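GENE 22 product (PDB 2XC8) is of unknown function but resembles in fold a domain of the receptor-binding protein of lactococcal phage p2. Local coordinates at residues 56-61 and 73-78; 97-102 and 111-116; 64-69 and 91-96; 22-27 and 44-49. All blocks are in the same frame, centred on the assembly; numbering follows the deposited sequence.

Overall arrangement
From the N terminus, interaction 4 comes first: 22-27 and 44-49 close the hairpin of strands 23-33 and 37-47. Interaction 1 follows, pairing 56-61 with 73-78 in the next hairpin. Interaction 3 crosses it, because 64-69 lies in that hairpin's turn and pairs with 91-96, which comes later in the chain than the second strand. Interaction 2 then joins 97-102 to 111-116 in series. Interactions 1, 2 and 3 all belong to one five-stranded mixed sheet, in which strand 93-103 serves both 2 and 3 and lies beside strand 56-64. Interaction 4 belongs to the second sheet, whose Ile-24, Phe-46 and Leu-48 pack on Val-99, Leu-60 and Val-101 of the first.

Interaction 1: residues 56-61 and 73-78; sequences VEYMLY and WSLCKA
Tyr-58 and Lys-77 lie side by side on this antiparallel pair, pointing the same way. The lysine's aliphatic stem does the packing, with CG 3.6 Å from Tyr-58 CE1 and CE 3.2 Å from Val-56 CG1, while NZ makes a weak hydrogen bond to Tyr-58 OH, whose stronger partner is Thr-49 O. On the same face, Leu-60 sets CG 3.6 Å from Trp-73 CE3; its CG stands anti to the backbone N (chi1 -175°). The apolar branch thus meets the indole's six-membered ring. On the opposite face the small CB of Cys-76 lies 3.6 Å from Tyr-61 CE2, a fit that suits a short residue beside a broad ring.

Backbone bonds hold the register. Glu-57 with Ala-78, Met-59 (selenomethionine) with Cys-76, and Tyr-61 with Ser-74 each exchange two N-H...O bonds; Tyr-61 N to Ser-74 O is 2.7 Å.

Covalent chemistry adds a disulfide from Cys-76 to Cys-86. Strand 93-103 flanks 56-61 through backbone bonds to Val-99, Val-101 and Val-103. Strands 23-33 and 37-47 cover Leu-60 and Trp-73, and a strand of the second subunit pairs in parallel with residues 74-76, continuing the sheet.

Interaction 2: residues 97-102 and 111-116; sequences YPVSVT and GTIFLY
The ring of Phe-114 has Pro-98 O at its edge, and Thr-112 CG2 from its own strand sits over one face, nearer the rim than the centre, 3.7 Å from the plane. Tyr-97 O also approaches, 3.5 Å from Phe-114 CD2. The ring reaches this spot because its CG stands beside the backbone N (chi1 -69°).

These residues belong to an antiparallel beta hairpin, strands 93-103 and 109-117, inside the five-stranded mixed sheet. Ser-100 and Thr-112 form a hydrogen-bonded pair: Thr-112 N gives to Ser-100 O at 2.9 Å, and Ser-100 N returns a longer bond of 3.2 Å to Thr-112 O. Both are small polar residues on a partly exposed face, where a hydroxyl is easily tolerated. The other face is apolar. Val-99 and Ile-113 meet loosely, CG2 of the valine 4.5 Å from CG1 of the isoleucine, and both also touch Ile-17 of strand 17-19. Beta-branched side chains suit this extended, buried setting.

Gly-111 faces Val-101, and their CA atoms come within 4.1 Å; a CB on Gly-111 would run into Ser-100 O, which is why glycine suits the place. Gly-111 also bonds through its backbone to Gly-1 and Glu-3, which ties the hairpin to the N-terminal strand.

Pro-98, which has no N-H, takes part through its carbonyl: Phe-114 N donates to Pro-98 O at 2.6 Å, nearly straight at 169°, while Pro-98 CB rests 3.6 Å from Phe-114 O.

Interaction 3: residues 64-69 and 91-96; sequences MNVQTK and NERLIM
Glu-92 reaches across to Met-64 (selenomethionine) and Asn-65 with every atom of its side chain. Its CB sits 3.4 Å from Met-64 O. With CG turned anti to its own carbonyl carbon (chi1 -67°), that methylene comes 3.9 Å from Asn-65 CA, and the extended chain carries CD to 4.0 Å from Asn-65 CB. At the tip OE2 stays near Asn-65 CB, while OE1 lies beside the Asn-65 backbone and accepts a hydrogen bond from His-63 ND1. A long flexible acid suits this place: its methylenes pack against Met-64 O and Asn-65 CA, and the carboxylate is delivered to the histidine.

Next to it in the chain, Arg-93 forms a hydrogen-bonded antiparallel pair with Met-64. Met-64 N gives to Arg-93 O at 2.8 Å, and the return bond from Arg-93 N is more bent, at 131°. Farther out, the side chains of Val-66 and Arg-93 cross at about a right angle, with Val-66 CG1 3.8 Å from Arg-93 CB.

On the inner side Met-64, with Ile-95, packs on Trp-11 and Leu-31. The asparagine shapes the turn itself: OD1 accepts from Gln-67 N in the carbonyl plane, an Asx turn at the end of strand 56-64, and from Thr-68 N above that plane. Farther along strand 93-103, Ile-95 and Met-96 both face Leu-62, a classic beta bulge.

Interaction 4: residues 22-27 and 44-49; sequences TGIEVS and VSFDLT
Phe-46 and Ile-24 are brought together by the phenylalanine's first torsion, which puts CG between the backbone N and the carbonyl carbon, the crowded position (chi1 61°). The two side chains then lie side by side, pointing the same way. Ile-24 CB sits over the ring face, 4.0 Å from the centroid of the Phe-46 ring and 24° off its normal, a CH-pi contact. Val-44 uses a similar rotation (chi1 70°) to put CG1 3.5 Å from Val-26 CB. The branch of valine lets CG1 lie against Val-26 while CG2 stands anti to the backbone N.

The backbones run antiparallel. Ile-24 with Phe-46 and Val-26 with Val-44 are hydrogen-bonded pairs, each with two bonds; Ile-24 N reaches Phe-46 O at 2.9 Å. Gly-23 brings its CA to 4.1 Å from Asp-47 CA, and glycine suits the place because a CB here would run into Phe-46 O. Beyond the strand, Leu-48 N donates to Thr-22 O at 2.9 Å, on a lone pair of that carbonyl. Leu-48 is the centre of an inverse gamma turn, and its CD1 packs 3.9 Å from Ile-24 CG1.

The apolar face is covered by the five-stranded sheet: Phe-46 on Leu-60 and Leu-75, Val-26 and Val-44 on Trp-73. Val-44 also meets Pro-128 of the second subunit. Glu-25, Ser-45 and Asp-47 lie on the other side, where Glu-25 CG touches Ser-45 CB. This division of chemistry, hydrocarbon inward and polar groups outward, is consistent with a hairpin that covers one side of the core between the two sheets.

Interaction 1: residues 56-61 and 73-78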
# COMPACT_ATOMS: atom_id res chain seq x y z
N VAL B 56 7.74 13.27 -16.19
CA VAL B 56 7.66 11.96 -16.85
C VAL B 56 6.46 11.17 -16.33
O VAL B 56 6.29 11.02 -15.12
CB VAL B 56 8.96 11.14 -16.65
CG1 VAL B 56 8.88 9.84 -17.42
CG2 VAL B 56 10.18 11.93 -17.10
N GLU B 57 5.65 10.65 -17.25
CA GLU B 57 4.52 9.80 -16.91
C GLU B 57 4.90 8.33 -17.02
O GLU B 57 5.41 7.89 -18.06
CB GLU B 57 3.33 10.09 -17.82
CG GLU B 57 2.68 11.45 -17.61
CD GLU B 57 1.50 11.68 -18.53
OE1 GLU B 57 1.48 11.11 -19.65
OE2 GLU B 57 0.59 12.45 -18.15
N TYR B 58 4.66 7.57 -15.95
CA TYR B 58 4.89 6.13 -15.95
C TYR B 58 3.58 5.37 -15.90
O TYR B 58 2.72 5.66 -15.06
CB TYR B 58 5.79 5.73 -14.78
CG TYR B 58 7.23 6.13 -14.95
CD1 TYR B 58 8.13 5.31 -15.62
CD2 TYR B 58 7.70 7.34 -14.43
CE1 TYR B 58 9.46 5.67 -15.78
CE2 TYR B 58 9.03 7.72 -14.59
CZ TYR B 58 9.90 6.88 -15.26
OH TYR B 58 11.21 7.24 -15.42
N MSE B 59 3.44 4.40 -16.77
CA MSE B 59 2.27 3.58 -16.88
C MSE B 59 2.51 2.11 -16.95
O MSE B 59 3.15 1.61 -17.82
CB MSE B 59 1.49 4.00 -18.09
CG MSE B 59 0.09 4.26 -17.79
SE MSE B 59 -0.37 6.07 -17.55
CE MSE B 59 -1.16 6.25 -19.23
N LEU B 60 1.96 1.40 -15.99
CA LEU B 60 2.16 -0.04 -15.91
C LEU B 60 0.90 -0.80 -16.33
O LEU B 60 -0.19 -0.54 -15.82
CB LEU B 60 2.60 -0.44 -14.50
CG LEU B 60 2.99 -1.90 -14.21
CD1 LEU B 60 4.27 -2.29 -14.93
CD2 LEU B 60 3.13 -2.11 -12.71
N TYR B 61 1.06 -1.73 -17.27
CA TYR B 61 -0.05 -2.50 -17.81
C TYR B 61 0.07 -3.98 -17.47
O TYR B 61 1.14 -4.57 -17.58
CB TYR B 61 -0.15 -2.34 -19.33
CG TYR B 61 -0.14 -0.91 -19.83
CD1 TYR B 61 -1.20 -0.04 -19.54
CD2 TYR B 61 0.91 -0.44 -20.61
CE1 TYR B 61 -1.19 1.27 -20.01
CE2 TYR B 61 0.92 0.87 -21.08
CZ TYR B 61 -0.13 1.72 -20.77
OH TYR B 61 -0.12 3.02 -21.23
N TRP B 73 3.59 -8.14 -18.01
CA TRP B 73 3.70 -6.72 -17.68
C TRP B 73 4.24 -5.90 -18.85
O TRP B 73 5.12 -6.36 -19.59
CB TRP B 73 4.63 -6.51 -16.48
CG TRP B 73 4.14 -7.05 -15.17
CD1 TRP B 73 4.62 -8.14 -14.51
CD2 TRP B 73 3.09 -6.51 -14.36
NE1 TRP B 73 3.93 -8.32 -13.33
CE2 TRP B 73 2.99 -7.33 -13.21
CE3 TRP B 73 2.23 -5.41 -14.48
CZ2 TRP B 73 2.06 -7.09 -12.20
CZ3 TRP B 73 1.30 -5.18 -13.47
CH2 TRP B 73 1.22 -6.01 -12.34
N SER B 74 3.72 -4.69 -19.00
CA SER B 74 4.24 -3.71 -19.94
C SER B 74 4.32 -2.35 -19.26
O SER B 74 3.46 -2.00 -18.45
CB SER B 74 3.34 -3.61 -21.18
OG SER B 74 3.59 -4.67 -22.08
N LEU B 75 5.37 -1.59 -19.59
CA LEU B 75 5.54 -0.25 -19.04
C LEU B 75 5.65 0.79 -20.14
O LEU B 75 6.46 0.65 -21.06
CB LEU B 75 6.76 -0.18 -18.12
CG LEU B 75 7.10 1.14 -17.42
CD1 LEU B 75 6.17 1.41 -16.24
CD2 LEU B 75 8.55 1.14 -16.96
N CYS B 76 4.82 1.82 -20.04
CA CYS B 76 4.93 2.97 -20.92
C CYS B 76 5.49 4.16 -20.16
O CYS B 76 5.09 4.45 -19.03
CB CYS B 76 3.59 3.31 -21.56
SG CYS B 76 3.68 4.66 -22.75
N LYS B 77 6.44 4.84 -20.77
CA LYS B 77 7.00 6.07 -20.28
C LYS B 77 6.77 7.22 -21.26
O LYS B 77 7.00 7.14 -22.41
CB LYS B 77 8.48 5.88 -20.05
CG LYS B 77 9.14 6.83 -19.13
CD LYS B 77 10.64 6.89 -19.35
CE LYS B 77 11.28 8.09 -18.67
NZ LYS B 77 12.67 7.88 -18.22
N ALA B 78 6.28 8.31 -20.76
CA ALA B 78 6.04 9.48 -21.60
C ALA B 78 6.63 10.74 -20.99
O ALA B 78 6.49 10.99 -19.79
CB ALA B 78 4.55 9.66 -21.85

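Interaction 2: residues 97-102 and 111-116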
# COMPACT_ATOMS: atom_id res chain seq x y z
N TYR B 97 -4.61 -1.47 -15.04
CA TYR B 97 -3.57 -0.45 -15.00
C TYR B 97 -3.26 -0.17 -13.54
O TYR B 97 -3.74 0.79 -13.01
CB TYR B 97 -3.89 0.92 -15.62
CG TYR B 97 -4.71 0.98 -16.86
CD1 TYR B 97 -6.07 0.86 -16.80
CD2 TYR B 97 -4.13 1.25 -18.08
CE1 TYR B 97 -6.83 0.92 -17.92
CE2 TYR B 97 -4.87 1.33 -19.20
CZ TYR B 97 -6.23 1.16 -19.13
OH TYR B 97 -7.02 1.22 -20.23
N PRO B 98 -2.46 -0.99 -12.89
CA PRO B 98 -2.35 -0.77 -11.44
C PRO B 98 -1.45 0.39 -10.98
O PRO B 98 -1.55 0.80 -9.83
CB PRO B 98 -1.81 -2.12 -10.93
CG PRO B 98 -1.07 -2.69 -12.08
CD PRO B 98 -1.76 -2.21 -13.33
N VAL B 99 -0.59 0.90 -11.86
CA VAL B 99 0.30 2.01 -11.50
C VAL B 99 0.29 3.12 -12.56
O VAL B 99 0.47 2.86 -13.75
CB VAL B 99 1.77 1.54 -11.25
CG1 VAL B 99 2.66 2.71 -10.82
CG2 VAL B 99 1.82 0.44 -10.19
N SER B 100 0.06 4.35 -12.11
CA SER B 100 0.08 5.54 -12.97
C SER B 100 0.66 6.72 -12.19
O SER B 100 0.00 7.28 -11.31
CB SER B 100 -1.34 5.86 -13.46
OG SER B 100 -1.34 7.03 -14.28
N VAL B 101 1.90 7.09 -12.51
CA VAL B 101 2.64 8.11 -11.75
C VAL B 101 3.32 9.14 -12.64
O VAL B 101 3.93 8.80 -13.65
CB VAL B 101 3.70 7.46 -10.80
CG1 VAL B 101 4.42 8.53 -9.98
CG2 VAL B 101 3.06 6.43 -9.88
N THR B 102 3.19 10.41 -12.26
CA THR B 102 3.92 11.51 -12.89
C THR B 102 5.09 11.91 -12.00
O THR B 102 4.91 12.27 -10.83
CB THR B 102 3.00 12.72 -13.17
OG1 THR B 102 1.89 12.30 -13.97
CG2 THR B 102 3.76 13.82 -13.91
N GLY B 111 0.64 10.50 -8.26
CA GLY B 111 -0.05 9.41 -8.94
C GLY B 111 -0.82 8.46 -8.04
O GLY B 111 -1.17 8.80 -6.91
N THR B 112 -1.06 7.26 -8.57
CA THR B 112 -1.91 6.28 -7.91
C THR B 112 -1.51 4.81 -8.07
O THR B 112 -1.08 4.39 -9.15
CB THR B 112 -3.37 6.35 -8.44
OG1 THR B 112 -3.81 7.72 -8.46
CG2 THR B 112 -4.32 5.54 -7.56
N ILE B 113 -1.64 4.06 -6.99
CA ILE B 113 -1.38 2.62 -7.02
C ILE B 113 -2.77 2.02 -6.83
O ILE B 113 -3.42 2.24 -5.81
CB ILE B 113 -0.40 2.11 -5.93
CG1 ILE B 113 1.05 2.48 -6.29
CG2 ILE B 113 -0.52 0.59 -5.76
CD1 ILE B 113 2.04 2.36 -5.13
N PHE B 114 -3.23 1.28 -7.84
CA PHE B 114 -4.54 0.63 -7.79
C PHE B 114 -4.39 -0.80 -7.27
O PHE B 114 -3.73 -1.64 -7.90
CB PHE B 114 -5.21 0.63 -9.16
CG PHE B 114 -5.65 2.00 -9.62
CD1 PHE B 114 -6.92 2.48 -9.30
CD2 PHE B 114 -4.81 2.79 -10.40
CE1 PHE B 114 -7.33 3.74 -9.73
CE2 PHE B 114 -5.22 4.06 -10.83
CZ PHE B 114 -6.48 4.53 -10.49
N LEU B 115 -5.00 -1.08 -6.12
CA LEU B 115 -4.96 -2.40 -5.51
C LEU B 115 -6.32 -3.09 -5.59
O LEU B 115 -7.25 -2.71 -4.87
CB LEU B 115 -4.48 -2.32 -4.06
CG LEU B 115 -3.05 -1.84 -3.76
CD1 LEU B 115 -2.82 -1.81 -2.25
CD2 LEU B 115 -2.00 -2.71 -4.43
N TYR B 116 -6.42 -4.09 -6.45
CA TYR B 116 -7.69 -4.77 -6.68
C TYR B 116 -7.91 -5.88 -5.65
O TYR B 116 -7.01 -6.65 -5.33
CB TYR B 116 -7.88 -5.12 -8.16
CG TYR B 116 -7.88 -3.90 -9.05
CD1 TYR B 116 -9.03 -3.11 -9.19
CD2 TYR B 116 -6.73 -3.50 -9.73
CE1 TYR B 116 -9.03 -1.97 -9.99
CE2 TYR B 116 -6.72 -2.37 -10.54
CZ TYR B 116 -7.87 -1.61 -10.66
OH TYR B 116 -7.87 -0.49 -11.46

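Interaction 3: residues 64-69 and 91-96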
# COMPACT_ATOMS: atom_id res chain seq x y z
N MSE B 64 -3.07 -10.01 -20.82
CA MSE B 64 -3.07 -11.46 -20.99
C MSE B 64 -3.27 -11.92 -22.43
O MSE B 64 -4.08 -11.35 -23.16
CB MSE B 64 -4.18 -12.09 -20.13
CG MSE B 64 -4.20 -13.61 -20.13
SE MSE B 64 -5.89 -14.34 -19.48
CE MSE B 64 -5.83 -13.64 -17.67
N ASN B 65 -2.52 -12.94 -22.83
CA ASN B 65 -2.71 -13.51 -24.16
C ASN B 65 -3.84 -14.50 -23.90
O ASN B 65 -3.66 -15.47 -23.17
CB ASN B 65 -1.44 -14.23 -24.64
CG ASN B 65 -1.63 -14.93 -25.98
OD1 ASN B 65 -2.54 -15.75 -26.16
ND2 ASN B 65 -0.76 -14.62 -26.93
N VAL B 66 -5.00 -14.25 -24.49
CA VAL B 66 -6.21 -15.03 -24.20
C VAL B 66 -6.14 -16.50 -24.64
O VAL B 66 -6.85 -17.35 -24.09
CB VAL B 66 -7.51 -14.37 -24.75
CG1 VAL B 66 -7.82 -13.08 -23.99
CG2 VAL B 66 -7.41 -14.11 -26.26
N GLN B 67 -5.29 -16.80 -25.62
CA GLN B 67 -5.12 -18.17 -26.11
C GLN B 67 -4.10 -18.98 -25.31
O GLN B 67 -4.34 -20.15 -25.02
CB GLN B 67 -4.80 -18.19 -27.60
CG GLN B 67 -6.04 -18.09 -28.48
CD GLN B 67 -5.72 -17.97 -29.96
OE1 GLN B 67 -4.67 -18.41 -30.43
NE2 GLN B 67 -6.65 -17.37 -30.71
N THR B 68 -2.97 -18.36 -24.96
CA THR B 68 -1.93 -19.04 -24.18
C THR B 68 -2.17 -18.89 -22.67
O THR B 68 -1.61 -19.64 -21.87
CB THR B 68 -0.51 -18.53 -24.52
OG1 THR B 68 -0.34 -17.19 -24.05
CG2 THR B 68 -0.27 -18.57 -26.03
N LYS B 69 -3.01 -17.93 -22.32
CA LYS B 69 -3.29 -17.53 -20.93
C LYS B 69 -2.14 -16.92 -20.18
O LYS B 69 -2.23 -16.73 -19.01
CB LYS B 69 -3.87 -18.67 -20.07
CG LYS B 69 -5.26 -19.20 -20.40
CD LYS B 69 -5.73 -20.15 -19.25
CE LYS B 69 -5.69 -21.63 -19.58
NZ LYS B 69 -4.87 -22.52 -18.72
N ASN B 91 -2.27 -6.42 -28.93
CA ASN B 91 -3.27 -7.46 -29.20
C ASN B 91 -3.82 -8.11 -27.94
O ASN B 91 -5.00 -8.47 -27.89
CB ASN B 91 -2.65 -8.56 -30.08
CG ASN B 91 -3.62 -9.68 -30.42
OD1 ASN B 91 -4.78 -9.44 -30.76
ND2 ASN B 91 -3.14 -10.92 -30.35
N GLU B 92 -2.96 -8.26 -26.94
CA GLU B 92 -3.32 -8.94 -25.71
C GLU B 92 -4.38 -8.19 -24.91
O GLU B 92 -4.46 -6.96 -24.97
CB GLU B 92 -2.08 -9.21 -24.85
CG GLU B 92 -1.11 -10.21 -25.49
CD GLU B 92 0.07 -10.56 -24.60
OE1 GLU B 92 -0.01 -10.35 -23.37
OE2 GLU B 92 1.07 -11.07 -25.13
N ARG B 93 -5.24 -8.92 -24.24
CA ARG B 93 -6.27 -8.36 -23.41
C ARG B 93 -5.70 -7.62 -22.22
O ARG B 93 -5.03 -8.14 -21.41
CB ARG B 93 -7.24 -9.44 -22.97
CG ARG B 93 -8.42 -8.90 -22.23
CD ARG B 93 -9.33 -9.93 -21.66
NE ARG B 93 -10.21 -9.26 -20.73
CZ ARG B 93 -11.12 -9.84 -19.98
NH1 ARG B 93 -11.30 -11.14 -20.02
NH2 ARG B 93 -11.87 -9.11 -19.18
N LEU B 94 -6.03 -6.35 -22.13
CA LEU B 94 -5.61 -5.56 -21.02
C LEU B 94 -6.50 -5.82 -19.84
O LEU B 94 -7.69 -5.73 -19.91
CB LEU B 94 -5.54 -4.08 -21.36
CG LEU B 94 -5.20 -3.07 -20.28
CD1 LEU B 94 -3.79 -3.02 -19.90
CD2 LEU B 94 -5.61 -1.77 -20.75
N ILE B 95 -5.87 -6.17 -18.75
CA ILE B 95 -6.55 -6.59 -17.57
C ILE B 95 -6.64 -5.44 -16.62
O ILE B 95 -7.69 -5.12 -16.20
CB ILE B 95 -5.86 -7.81 -16.92
CG1 ILE B 95 -5.82 -9.01 -17.87
CG2 ILE B 95 -6.51 -8.17 -15.67
CD1 ILE B 95 -7.13 -9.53 -18.33
N MSE B 96 -5.53 -4.82 -16.29
CA MSE B 96 -5.52 -3.69 -15.39
C MSE B 96 -4.36 -2.69 -15.48
O MSE B 96 -3.32 -3.01 -15.96
CB MSE B 96 -5.63 -4.14 -13.95
CG MSE B 96 -4.54 -5.03 -13.49
SE MSE B 96 -4.60 -5.67 -11.74
CE MSE B 96 -6.20 -6.59 -11.77

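Interaction 4: residues 22-27 and 44-49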
# COMPACT_ATOMS: atom_id res chain seq x y z
N THR B 22 13.37 4.56 -4.74
CA THR B 22 13.87 4.62 -6.12
C THR B 22 12.77 4.44 -7.17
O THR B 22 12.87 5.00 -8.27
CB THR B 22 14.99 3.58 -6.38
OG1 THR B 22 14.54 2.27 -6.02
CG2 THR B 22 16.25 3.93 -5.59
N GLY B 23 11.72 3.69 -6.84
CA GLY B 23 10.62 3.47 -7.78
C GLY B 23 9.45 2.65 -7.28
O GLY B 23 8.92 2.90 -6.20
N ILE B 24 9.04 1.68 -8.09
CA ILE B 24 7.88 0.83 -7.81
C ILE B 24 8.29 -0.64 -7.77
O ILE B 24 9.03 -1.11 -8.64
CB ILE B 24 6.74 1.05 -8.86
CG1 ILE B 24 6.21 2.49 -8.82
CG2 ILE B 24 5.61 0.03 -8.68
CD1 ILE B 24 5.52 2.91 -7.51
N GLU B 25 7.80 -1.35 -6.76
CA GLU B 25 8.01 -2.79 -6.62
C GLU B 25 6.68 -3.53 -6.62
O GLU B 25 5.81 -3.26 -5.80
CB GLU B 25 8.76 -3.10 -5.33
CG GLU B 25 10.23 -3.44 -5.52
CD GLU B 25 10.96 -3.61 -4.20
OE1 GLU B 25 10.41 -4.26 -3.28
OE2 GLU B 25 12.09 -3.10 -4.09
N VAL B 26 6.54 -4.47 -7.55
CA VAL B 26 5.40 -5.37 -7.57
C VAL B 26 5.91 -6.77 -7.29
O VAL B 26 6.78 -7.28 -8.00
CB VAL B 26 4.65 -5.33 -8.93
CG1 VAL B 26 3.42 -6.23 -8.90
CG2 VAL B 26 4.24 -3.90 -9.29
N SER B 27 5.38 -7.39 -6.23
CA SER B 27 5.77 -8.74 -5.86
C SER B 27 5.13 -9.77 -6.79
O SER B 27 4.20 -9.45 -7.53
CB SER B 27 5.38 -9.03 -4.40
OG SER B 27 3.99 -9.24 -4.27
N VAL B 44 7.75 -7.63 -10.78
CA VAL B 44 8.20 -6.58 -11.67
C VAL B 44 8.54 -5.37 -10.87
O VAL B 44 7.91 -5.06 -9.92
CB VAL B 44 7.15 -6.23 -12.77
CG1 VAL B 44 5.97 -5.54 -12.21
CG2 VAL B 44 7.76 -5.42 -13.83
N SER B 45 9.58 -4.68 -11.27
CA SER B 45 9.91 -3.42 -10.69
C SER B 45 10.54 -2.43 -11.67
O SER B 45 11.07 -2.83 -12.66
CB SER B 45 10.72 -3.64 -9.40
OG SER B 45 12.02 -3.99 -9.64
N PHE B 46 10.44 -1.14 -11.38
CA PHE B 46 11.02 -0.09 -12.22
C PHE B 46 11.33 1.18 -11.43
O PHE B 46 10.64 1.49 -10.46
CB PHE B 46 10.12 0.21 -13.44
CG PHE B 46 8.75 0.71 -13.08
CD1 PHE B 46 8.48 2.08 -13.03
CD2 PHE B 46 7.71 -0.18 -12.83
CE1 PHE B 46 7.21 2.55 -12.71
CE2 PHE B 46 6.43 0.28 -12.51
CZ PHE B 46 6.18 1.65 -12.45
N ASP B 47 12.36 1.89 -11.86
CA ASP B 47 12.73 3.17 -11.25
C ASP B 47 11.78 4.27 -11.71
O ASP B 47 11.36 4.30 -12.87
CB ASP B 47 14.17 3.55 -11.62
CG ASP B 47 15.20 2.56 -11.10
OD1 ASP B 47 14.99 1.98 -10.02
OD2 ASP B 47 16.22 2.37 -11.79
N LEU B 48 11.44 5.17 -10.79
CA LEU B 48 10.66 6.35 -11.13
C LEU B 48 11.62 7.50 -11.46
O LEU B 48 11.69 8.50 -10.75
CB LEU B 48 9.69 6.72 -10.01
CG LEU B 48 8.48 5.79 -9.82
CD1 LEU B 48 7.84 5.99 -8.46
CD2 LEU B 48 7.45 5.98 -10.94
N THR B 49 12.36 7.31 -12.55
CA THR B 49 13.43 8.21 -12.96
C THR B 49 12.87 9.53 -13.50
O THR B 49 12.07 9.53 -14.44
CB THR B 49 14.34 7.55 -14.03
OG1 THR B 49 14.72 6.23 -13.60
CG2 THR B 49 15.60 8.38 -14.27